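Local structure of response regulator receiver modulated diguanylate cyclase with PAS/PAC sensor (Desulfovibrio desulfuricans subsp. desulfuricans str., 3CG0) at the interface of chains A and B. The protein makes cyclic di-GMP from GTP as a multidomain diguanylate cyclase, whose receiver domain, the part seen here, modulates that activity, probably through phosphorylation. Coordinates in Å, arbitrary orientation; residue numbers count along the deposited sequence, not the author numbering. Chains: chain A/B, Response regulator receiver modulated diguanylate cyclase with PAS/PAC sensor.

Contact 1: the interface of chains A and B. Residues chain A 17, 65, 111; chain B 16, 20-21, 24.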
ATOM      1  N   ASP A  17       4.253  11.403  -8.698  1.00 38.07           N
ATOM      2  CA  ASP A  17       5.457  10.905  -9.373  1.00 40.38           C
ATOM      3  C   ASP A  17       5.170   9.961 -10.562  1.00 34.56           C
ATOM      4  O   ASP A  17       5.970   9.870 -11.506  1.00 47.02           O
ATOM      5  CB  ASP A  17       6.366  10.215  -8.359  1.00 40.07           C
ATOM      6  CG  ASP A  17       7.775  10.014  -8.879  1.00 47.47           C
ATOM      7  OD1 ASP A  17       8.208  10.810  -9.743  1.00 53.02           O
ATOM      8  OD2 ASP A  17       8.441   9.051  -8.436  1.00 52.88           O
ATOM      9  N   CYS A  65       8.762   9.930  -3.471  1.00 55.60           N
ATOM     10  CA  CYS A  65      10.222   9.964  -3.416  1.00 59.48           C
ATOM     11  C   CYS A  65      10.703  11.415  -3.380  1.00 61.42           C
ATOM     12  O   CYS A  65      10.067  12.308  -3.949  1.00 66.19           O
ATOM     13  CB  CYS A  65      10.829   9.242  -4.623  1.00 57.48           C
ATOM     14  SG  CYS A  65      10.376   7.499  -4.750  1.00 72.26           S
ATOM     15  N   LYS A 111       9.198   0.753  -1.342  1.00 38.45           N
ATOM     16  CA  LYS A 111       9.661   2.135  -1.554  1.00 43.92           C
ATOM     17  C   LYS A 111       9.378   2.953  -0.305  1.00 48.29           C
ATOM     18  O   LYS A 111       8.278   2.861   0.231  1.00 50.62           O
ATOM     19  CB  LYS A 111       8.905   2.795  -2.705  1.00 43.07           C
ATOM     20  CG  LYS A 111       9.423   2.468  -4.087  1.00 46.48           C
ATOM     21  CD  LYS A 111       8.260   2.360  -5.060  1.00 49.06           C
ATOM     22  CE  LYS A 111       8.108   3.567  -5.942  1.00 60.11           C
ATOM     23  NZ  LYS A 111       7.151   3.255  -7.047  1.00 68.49           N
TER
ATOM     24  N   GLU B  16       9.717   1.006 -13.912  1.00 29.78           N
ATOM     25  CA  GLU B  16       9.156   1.796 -12.818  1.00 42.40           C
ATOM     26  C   GLU B  16       8.337   2.938 -13.397  1.00 40.83           C
ATOM     27  O   GLU B  16       8.797   3.661 -14.271  1.00 40.88           O
ATOM     28  CB  GLU B  16      10.277   2.276 -11.861  1.00 36.28           C
ATOM     29  CG  GLU B  16       9.929   3.393 -10.878  1.00 45.05           C
ATOM     30  CD  GLU B  16       8.828   3.027  -9.913  1.00 43.04           C
ATOM     31  OE1 GLU B  16       8.996   2.065  -9.129  1.00 50.67           O
ATOM     32  OE2 GLU B  16       7.784   3.705  -9.931  1.00 54.03           O
ATOM     33  N   LEU B  20      10.755  10.081 -10.652  1.00 42.64           N
ATOM     34  CA  LEU B  20      11.861  10.275  -9.733  1.00 42.57           C
ATOM     35  C   LEU B  20      12.264   8.949  -9.091  1.00 46.17           C
ATOM     36  O   LEU B  20      13.443   8.739  -8.797  1.00 48.03           O
ATOM     37  CB  LEU B  20      11.496  11.328  -8.672  1.00 44.65           C
ATOM     38  CG  LEU B  20      12.487  11.730  -7.565  1.00 47.10           C
ATOM     39  CD1 LEU B  20      13.880  12.080  -8.098  1.00 51.67           C
ATOM     40  CD2 LEU B  20      11.926  12.898  -6.769  1.00 46.86           C
ATOM     41  N   ALA B  21      11.291   8.054  -8.891  1.00 45.36           N
ATOM     42  CA  ALA B  21      11.567   6.735  -8.308  1.00 43.69           C
ATOM     43  C   ALA B  21      12.529   5.938  -9.173  1.00 38.56           C
ATOM     44  O   ALA B  21      13.459   5.332  -8.661  1.00 41.40           O
ATOM     45  CB  ALA B  21      10.276   5.948  -8.074  1.00 38.40           C
ATOM     46  N   THR B  24      15.895   7.739  -8.850  1.00 34.41           N
ATOM     47  CA  THR B  24      16.492   7.421  -7.547  1.00 31.62           C
ATOM     48  C   THR B  24      17.127   6.040  -7.514  1.00 34.44           C
ATOM     49  O   THR B  24      18.230   5.887  -7.003  1.00 41.84           O
ATOM     50  CB  THR B  24      15.470   7.509  -6.398  1.00 33.85           C
ATOM     51  OG1 THR B  24      14.895   8.815  -6.376  1.00 37.47           O
ATOM     52  CG2 THR B  24      16.142   7.248  -5.064  1.00 26.85           C
TER
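A:Asp17 points its carboxylate at the first turn of helix 19-31 of chain B and spans two neighbouring backbone amides. A:Asp17 OD1 accepts from B:Leu20 N at 2.8 Å in an almost straight bond (176° at H). A:Asp17 OD2 accepts from B:Ala21 N at 3.1 Å, more bent at 145°. Both oxygens use their syn lone pairs, so the carboxylate caps the helix start as a two-pronged acceptor. CG anti to the backbone N (chi1 -164°) carries the carboxylate out to these amides, the side chain crossing that of B:Leu20 at about a right angle. A:Lys111 and B:Glu16 instead meet tip to tip: NZ faces both carboxylate oxygens in a salt bridge, 3.0 Å from OE2, although the hydrogen bonds themselves are weak. B:Ala21 CB fills the corner between these polar pairs, 3.7 Å from A:Cys65 SG and 3.9 Å from A:Lys111 CE. One turn on, B:Thr24 OG1 donates to B:Leu20 O (2.8 Å) from above the carbonyl plane. Glu16 and Asp17 are the acidic pair after strand 11-15, and Lys111 the conserved lysine, of the receiver active site; the A:Lys111-B:Glu16 pair lies inside one composite domain, whereas the A:Asp17 cap joins two.

Contact 2: the interface of chains A and B. Residues chain A 100, 103, 105-108; chain B 62, 74, 85-87.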
ATOM      1  N   ALA A 100       1.250 -12.244  -8.217  1.00 51.24           N
ATOM      2  CA  ALA A 100       2.711 -12.063  -8.157  1.00 48.31           C
ATOM      3  C   ALA A 100       3.435 -13.307  -7.685  1.00 49.43           C
ATOM      4  O   ALA A 100       4.565 -13.553  -8.094  1.00 49.10           O
ATOM      5  CB  ALA A 100       3.078 -10.881  -7.274  1.00 45.79           C
ATOM      6  N   VAL A 103       4.638 -15.711 -10.450  1.00 56.31           N
ATOM      7  CA  VAL A 103       5.921 -15.347 -11.059  1.00 54.52           C
ATOM      8  C   VAL A 103       7.060 -16.023 -10.299  1.00 52.71           C
ATOM      9  O   VAL A 103       8.119 -16.309 -10.866  1.00 53.18           O
ATOM     10  CB  VAL A 103       6.145 -13.806 -11.018  1.00 49.22           C
ATOM     11  CG1 VAL A 103       7.532 -13.429 -11.533  1.00 40.99           C
ATOM     12  CG2 VAL A 103       5.069 -13.095 -11.799  1.00 51.32           C
ATOM     13  N   PRO A 105       8.879 -14.454  -7.647  1.00 47.06           N
ATOM     14  CA  PRO A 105       9.949 -13.481  -7.630  1.00 41.14           C
ATOM     15  C   PRO A 105      10.921 -13.817  -6.506  1.00 43.02           C
ATOM     16  O   PRO A 105      10.596 -14.631  -5.636  1.00 41.33           O
ATOM     17  CB  PRO A 105       9.209 -12.190  -7.305  1.00 40.42           C
ATOM     18  CG  PRO A 105       8.081 -12.613  -6.490  1.00 37.20           C
ATOM     19  CD  PRO A 105       7.645 -13.902  -7.052  1.00 44.85           C
ATOM     20  N   PHE A 106      12.100 -13.204  -6.513  1.00 37.46           N
ATOM     21  CA  PHE A 106      13.019 -13.409  -5.417  1.00 35.58           C
ATOM     22  C   PHE A 106      12.444 -12.820  -4.126  1.00 40.69           C
ATOM     23  O   PHE A 106      12.596 -13.394  -3.049  1.00 47.61           O
ATOM     24  CB  PHE A 106      14.402 -12.814  -5.723  1.00 35.12           C
ATOM     25  CG  PHE A 106      15.345 -12.854  -4.543  1.00 38.87           C
ATOM     26  CD1 PHE A 106      15.994 -14.042  -4.192  1.00 33.65           C
ATOM     27  CD2 PHE A 106      15.562 -11.709  -3.767  1.00 30.61           C
ATOM     28  CE1 PHE A 106      16.860 -14.083  -3.088  1.00 30.19           C
ATOM     29  CE2 PHE A 106      16.417 -11.739  -2.668  1.00 31.57           C
ATOM     30  CZ  PHE A 106      17.060 -12.928  -2.318  1.00 32.58           C
ATOM     31  N   GLY A 107      11.776 -11.677  -4.238  1.00 40.29           N
ATOM     32  CA  GLY A 107      11.203 -11.033  -3.080  1.00 33.74           C
ATOM     33  C   GLY A 107      10.654  -9.672  -3.419  1.00 37.28           C
ATOM     34  O   GLY A 107      10.473  -9.341  -4.588  1.00 24.17           O
ATOM     35  N   TYR A 108      10.384  -8.888  -2.372  1.00 33.07           N
ATOM     36  CA  TYR A 108       9.689  -7.621  -2.494  1.00 30.29           C
ATOM     37  C   TYR A 108      10.374  -6.583  -1.620  1.00 38.12           C
ATOM     38  O   TYR A 108      10.676  -6.849  -0.451  1.00 40.51           O
ATOM     39  CB  TYR A 108       8.215  -7.739  -2.075  1.00 33.29           C
ATOM     40  CG  TYR A 108       7.408  -8.830  -2.755  1.00 37.83           C
ATOM     41  CD1 TYR A 108       6.556  -8.532  -3.816  1.00 29.74           C
ATOM     42  CD2 TYR A 108       7.461 -10.154  -2.303  1.00 34.88           C
ATOM     43  CE1 TYR A 108       5.807  -9.529  -4.436  1.00 31.80           C
ATOM     44  CE2 TYR A 108       6.726 -11.148  -2.908  1.00 32.54           C
ATOM     45  CZ  TYR A 108       5.904 -10.837  -3.974  1.00 35.80           C
ATOM     46  OH  TYR A 108       5.175 -11.835  -4.558  1.00 37.77           O
TER
ATOM     47  N   ILE B  62       5.629  -3.359  -8.977  1.00 37.57           N
ATOM     48  CA  ILE B  62       4.466  -4.273  -8.919  1.00 33.23           C
ATOM     49  C   ILE B  62       3.148  -3.589  -9.365  1.00 43.13           C
ATOM     50  O   ILE B  62       2.233  -4.243  -9.865  1.00 50.98           O
ATOM     51  CB  ILE B  62       4.326  -4.992  -7.537  1.00 29.99           C
ATOM     52  CG1 ILE B  62       3.447  -6.248  -7.658  1.00 30.02           C
ATOM     53  CG2 ILE B  62       3.793  -4.053  -6.463  1.00 30.29           C
ATOM     54  CD1 ILE B  62       3.462  -7.146  -6.435  1.00 30.50           C
ATOM     55  N   ALA B  74       6.886  -8.879 -15.306  1.00 43.26           N
ATOM     56  CA  ALA B  74       7.840  -9.704 -14.585  1.00 42.08           C
ATOM     57  C   ALA B  74       7.794 -11.124 -15.080  1.00 43.03           C
ATOM     58  O   ALA B  74       8.843 -11.701 -15.319  1.00 39.44           O
ATOM     59  CB  ALA B  74       7.561  -9.677 -13.138  1.00 37.61           C
ATOM     60  N   ILE B  85      13.551 -11.840 -10.672  1.00 44.58           N
ATOM     61  CA  ILE B  85      12.807 -10.600 -10.531  1.00 40.58           C
ATOM     62  C   ILE B  85      12.747 -10.194  -9.046  1.00 42.29           C
ATOM     63  O   ILE B  85      12.569 -11.044  -8.179  1.00 31.88           O
ATOM     64  CB  ILE B  85      11.375 -10.721 -11.184  1.00 46.45           C
ATOM     65  CG1 ILE B  85      11.334 -10.077 -12.574  1.00 51.77           C
ATOM     66  CG2 ILE B  85      10.290 -10.021 -10.357  1.00 45.18           C
ATOM     67  CD1 ILE B  85      12.053 -10.818 -13.656  1.00 48.38           C
ATOM     68  N   ILE B  86      12.970  -8.911  -8.767  1.00 33.59           N
ATOM     69  CA  ILE B  86      12.636  -8.332  -7.473  1.00 33.81           C
ATOM     70  C   ILE B  86      11.527  -7.312  -7.704  1.00 38.27           C
ATOM     71  O   ILE B  86      11.643  -6.436  -8.570  1.00 34.47           O
ATOM     72  CB  ILE B  86      13.851  -7.704  -6.801  1.00 34.49           C
ATOM     73  CG1 ILE B  86      14.794  -8.797  -6.308  1.00 22.12           C
ATOM     74  CG2 ILE B  86      13.448  -6.796  -5.617  1.00 32.35           C
ATOM     75  CD1 ILE B  86      16.184  -8.285  -6.020  1.00 22.01           C
ATOM     76  N   PHE B  87      10.435  -7.468  -6.961  1.00 36.71           N
ATOM     77  CA  PHE B  87       9.315  -6.549  -7.046  1.00 28.72           C
ATOM     78  C   PHE B  87       9.497  -5.379  -6.104  1.00 34.66           C
ATOM     79  O   PHE B  87       9.920  -5.538  -4.958  1.00 38.71           O
ATOM     80  CB  PHE B  87       8.002  -7.249  -6.734  1.00 32.00           C
ATOM     81  CG  PHE B  87       7.380  -7.946  -7.902  1.00 40.55           C
ATOM     82  CD1 PHE B  87       7.053  -7.247  -9.058  1.00 30.79           C
ATOM     83  CD2 PHE B  87       7.068  -9.304  -7.822  1.00 42.26           C
ATOM     84  CE1 PHE B  87       6.441  -7.900 -10.135  1.00 33.45           C
ATOM     85  CE2 PHE B  87       6.463  -9.971  -8.887  1.00 30.56           C
ATOM     86  CZ  PHE B  87       6.144  -9.264 -10.045  1.00 29.39           C
TER
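A:Phe106 and B:Ile85 join the two backbones, the N-H of A:Phe106 reaching the carbonyl O of B:Ile85 at 2.8 Å, nearly along the C=O axis. B:Phe87 N returns the link to A:Gly107 O at 3.0 Å, in the plane of that carbonyl. Together they register strand 107-111 of chain A parallel to strand 85-90 of chain B, making one sheet from two chains. Side chains follow the same register: A:Phe106 runs beside B:Ile86, and A:Tyr108 beside B:Phe87, each pair pointing the same way. A:Tyr108 CD1 lies 3.5 Å from B:Phe87 CB. The CD2 corner of the B:Phe87 ring also meets A:Pro105 CB at 3.6 Å, the proline ring crossing it at a slant. With CG anti to the carbonyl carbon (chi1 -85°), the CD2-CE2 side of the phenyl ring is directed at A:Pro105 and at A:Ala100 of helix 94-101. Behind this layer, B:Ile85 CG2 covers the centre of one face of the ring, while B:Ile62 CG1 sits over the other, toward the rim; the ring is thus clamped by its own chain. At the margin, A:Val103 CG1 approaches B:Ala74 CB on helix 70-80. The B:Ile62 CD1 methyl ends between two partners of chain A, 3.8 Å from A:Ala100 CB and 3.9 Å from A:Tyr108 CE1.

Contact 3: the interface of chains A and B. Residues chain A 12, 25, 28-29, 32, 59; chain B 113, 115, 118-119, 122.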
ATOM      1  N   VAL A  12      -5.836  23.706  -9.964  1.00 38.09           N
ATOM      2  CA  VAL A  12      -5.381  22.502  -9.276  1.00 37.78           C
ATOM      3  C   VAL A  12      -3.865  22.341  -9.366  1.00 33.53           C
ATOM      4  O   VAL A  12      -3.281  22.478 -10.437  1.00 39.34           O
ATOM      5  CB  VAL A  12      -6.077  21.227  -9.828  1.00 34.58           C
ATOM      6  CG1 VAL A  12      -5.651  19.977  -9.038  1.00 41.54           C
ATOM      7  CG2 VAL A  12      -7.581  21.384  -9.769  1.00 36.36           C
ATOM      8  N   LEU A  25      -4.493  12.227 -14.997  1.00 41.11           N
ATOM      9  CA  LEU A  25      -5.130  13.243 -14.166  1.00 36.21           C
ATOM     10  C   LEU A  25      -5.115  14.611 -14.816  1.00 39.57           C
ATOM     11  O   LEU A  25      -6.039  15.374 -14.604  1.00 44.57           O
ATOM     12  CB  LEU A  25      -4.471  13.323 -12.789  1.00 38.25           C
ATOM     13  CG  LEU A  25      -4.867  12.274 -11.755  1.00 36.89           C
ATOM     14  CD1 LEU A  25      -3.848  12.305 -10.626  1.00 45.51           C
ATOM     15  CD2 LEU A  25      -6.267  12.517 -11.217  1.00 42.76           C
ATOM     16  N   GLN A  28      -8.041  14.159 -17.494  1.00 42.31           N
ATOM     17  CA  GLN A  28      -9.297  14.190 -16.754  1.00 41.81           C
ATOM     18  C   GLN A  28      -9.684  15.595 -16.294  1.00 48.70           C
ATOM     19  O   GLN A  28     -10.806  16.050 -16.545  1.00 49.81           O
ATOM     20  CB  GLN A  28      -9.214  13.282 -15.534  1.00 41.88           C
ATOM     21  CG  GLN A  28      -9.428  11.829 -15.823  1.00 37.88           C
ATOM     22  CD  GLN A  28      -9.149  10.963 -14.632  1.00 47.38           C
ATOM     23  OE1 GLN A  28      -8.332  11.307 -13.778  1.00 48.43           O
ATOM     24  NE2 GLN A  28      -9.815   9.815 -14.568  1.00 45.75           N
ATOM     25  N   LEU A  29      -8.749  16.276 -15.635  1.00 49.52           N
ATOM     26  CA  LEU A  29      -9.008  17.592 -15.057  1.00 46.01           C
ATOM     27  C   LEU A  29      -9.219  18.674 -16.111  1.00 45.07           C
ATOM     28  O   LEU A  29     -10.152  19.484 -16.007  1.00 43.12           O
ATOM     29  CB  LEU A  29      -7.892  17.990 -14.085  1.00 44.82           C
ATOM     30  CG  LEU A  29      -7.837  17.242 -12.751  1.00 41.94           C
ATOM     31  CD1 LEU A  29      -6.523  17.508 -12.059  1.00 26.58           C
ATOM     32  CD2 LEU A  29      -8.988  17.618 -11.864  1.00 36.74           C
ATOM     33  N   LEU A  32     -12.711  18.184 -17.500  1.00 49.96           N
ATOM     34  CA  LEU A  32     -13.803  18.552 -16.591  1.00 50.90           C
ATOM     35  C   LEU A  32     -13.967  20.064 -16.389  1.00 53.36           C
ATOM     36  O   LEU A  32     -14.958  20.505 -15.799  1.00 60.38           O
ATOM     37  CB  LEU A  32     -13.645  17.834 -15.244  1.00 43.48           C
ATOM     38  CG  LEU A  32     -13.752  16.307 -15.251  1.00 40.58           C
ATOM     39  CD1 LEU A  32     -13.061  15.731 -14.031  1.00 44.47           C
ATOM     40  CD2 LEU A  32     -15.190  15.815 -15.349  1.00 37.03           C
ATOM     41  N   LEU A  59      -3.698  18.012  -5.104  1.00 33.59           N
ATOM     42  CA  LEU A  59      -3.816  16.549  -5.162  1.00 28.15           C
ATOM     43  C   LEU A  59      -2.434  15.965  -4.965  1.00 34.15           C
ATOM     44  O   LEU A  59      -1.564  16.171  -5.795  1.00 34.68           O
ATOM     45  CB  LEU A  59      -4.351  16.091  -6.528  1.00 35.63           C
ATOM     46  CG  LEU A  59      -5.711  16.565  -7.037  1.00 33.40           C
ATOM     47  CD1 LEU A  59      -6.086  15.764  -8.291  1.00 41.53           C
ATOM     48  CD2 LEU A  59      -6.790  16.465  -5.969  1.00 35.99           C
TER
ATOM     49  N   VAL B 113      -8.308   6.870 -10.725  1.00 49.09           N
ATOM     50  CA  VAL B 113      -9.352   7.728 -10.186  1.00 43.07           C
ATOM     51  C   VAL B 113     -10.392   7.936 -11.272  1.00 43.98           C
ATOM     52  O   VAL B 113     -10.043   8.260 -12.403  1.00 40.91           O
ATOM     53  CB  VAL B 113      -8.789   9.107  -9.760  1.00 41.90           C
ATOM     54  CG1 VAL B 113      -9.848   9.927  -9.069  1.00 40.79           C
ATOM     55  CG2 VAL B 113      -7.575   8.942  -8.866  1.00 40.12           C
ATOM     56  N   ALA B 115     -13.297  10.081 -13.068  1.00 36.85           N
ATOM     57  CA  ALA B 115     -13.555  11.492 -13.353  1.00 37.40           C
ATOM     58  C   ALA B 115     -14.660  12.111 -12.487  1.00 42.39           C
ATOM     59  O   ALA B 115     -14.474  13.202 -11.930  1.00 42.94           O
ATOM     60  CB  ALA B 115     -13.896  11.669 -14.833  1.00 42.11           C
ATOM     61  N   LEU B 118     -13.514  12.378  -8.923  1.00 31.32           N
ATOM     62  CA  LEU B 118     -12.471  13.392  -8.922  1.00 37.17           C
ATOM     63  C   LEU B 118     -13.033  14.809  -8.909  1.00 41.42           C
ATOM     64  O   LEU B 118     -12.602  15.632  -8.100  1.00 47.45           O
ATOM     65  CB  LEU B 118     -11.558  13.209 -10.142  1.00 38.49           C
ATOM     66  CG  LEU B 118     -10.475  14.253 -10.406  1.00 39.06           C
ATOM     67  CD1 LEU B 118      -9.456  14.266  -9.271  1.00 47.36           C
ATOM     68  CD2 LEU B 118      -9.810  13.948 -11.734  1.00 43.67           C
ATOM     69  N   HIS B 119     -13.988  15.088  -9.800  1.00 40.25           N
ATOM     70  CA  HIS B 119     -14.643  16.390  -9.845  1.00 37.44           C
ATOM     71  C   HIS B 119     -15.414  16.688  -8.565  1.00 39.71           C
ATOM     72  O   HIS B 119     -15.341  17.803  -8.054  1.00 42.22           O
ATOM     73  CB  HIS B 119     -15.618  16.494 -11.021  1.00 36.85           C
ATOM     74  CG  HIS B 119     -16.626  17.597 -10.861  1.00 42.33           C
ATOM     75  ND1 HIS B 119     -16.296  18.930 -10.993  1.00 43.89           N
ATOM     76  CD2 HIS B 119     -17.941  17.565 -10.535  1.00 46.15           C
ATOM     77  CE1 HIS B 119     -17.368  19.670 -10.768  1.00 47.32           C
ATOM     78  NE2 HIS B 119     -18.380  18.866 -10.489  1.00 43.33           N
ATOM     79  N   ILE B 122     -13.050  17.309  -5.565  1.00 37.26           N
ATOM     80  CA  ILE B 122     -12.480  18.646  -5.689  1.00 38.76           C
ATOM     81  C   ILE B 122     -13.480  19.741  -5.307  1.00 41.12           C
ATOM     82  O   ILE B 122     -13.136  20.652  -4.565  1.00 43.74           O
ATOM     83  CB  ILE B 122     -11.904  18.893  -7.083  1.00 39.97           C
ATOM     84  CG1 ILE B 122     -10.646  18.046  -7.279  1.00 33.18           C
ATOM     85  CG2 ILE B 122     -11.591  20.370  -7.285  1.00 31.30           C
ATOM     86  CD1 ILE B 122      -9.894  18.395  -8.523  1.00 32.48           C
TER
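A:Gln28 lies against B:Leu118 at its root and grips the backbone of B:Val113 at its tip. A:Gln28 CB touches B:Leu118 CD2 at 3.9 Å. CG, anti to the carbonyl carbon (chi1 -81°), leads into an extended chain that carries the amide past the leucine to the loop before helix 115-132. The amide carbon A:Gln28 CD stands 3.6 Å from B:Val113 O. A:Gln28 OE1 is 3.7 Å from B:Leu118 CD2, and CB and OE1 of the glutamine both face this methyl from one side. A:Gln28 NE2 donates to B:Val113 O at 2.7 Å, with 158° at H; the acceptor is close to the amide plane, whereas the donor is tilted 20° from the plane of the valine carbonyl. Beside this polar clasp the contact is apolar. The two methyls of B:Leu118 divide their work: CD1 meets A:Leu59 CD1 at 3.8 Å, and CD2 wedges among A:Leu25, A:Gln28 and A:Leu29. One turn along, B:Ile122 CD1 presses on A:Leu29 CD2 (3.5 Å) and brushes A:Val12. A:Leu32 CD1 lies against the start of helix 115-132, 3.6 Å from B:Ala115 O and 4.0 Å from B:His119 CB. Helix 115-132 of chain B thus packs along helix 19-32 of chain A and over its strands 11-15 and 57-61, the place of the last helix in the receiver fold.

Contact 1 lies about 17 Å from contact 2 and about 23 Å from contact 3, while contacts 2 and 3 are about 32 Å apart, all measured between C-alpha centres. Strand 107-111 of chain A serves contacts 1 and 2; helix 19-32 of chain A serves contact 3 and its counterpart 19-31 of chain B contact 1. Contacts 2 and 3 show opposite halves of a segment swap: each chain lends strand 107-111 and helix 115-131 (115-132 in chain B) to its partner, an alternate, exchanged receiver fold. The pair is part of a deposited assembly of four chains; the structure alone does not show whether it forms in the full-length protein.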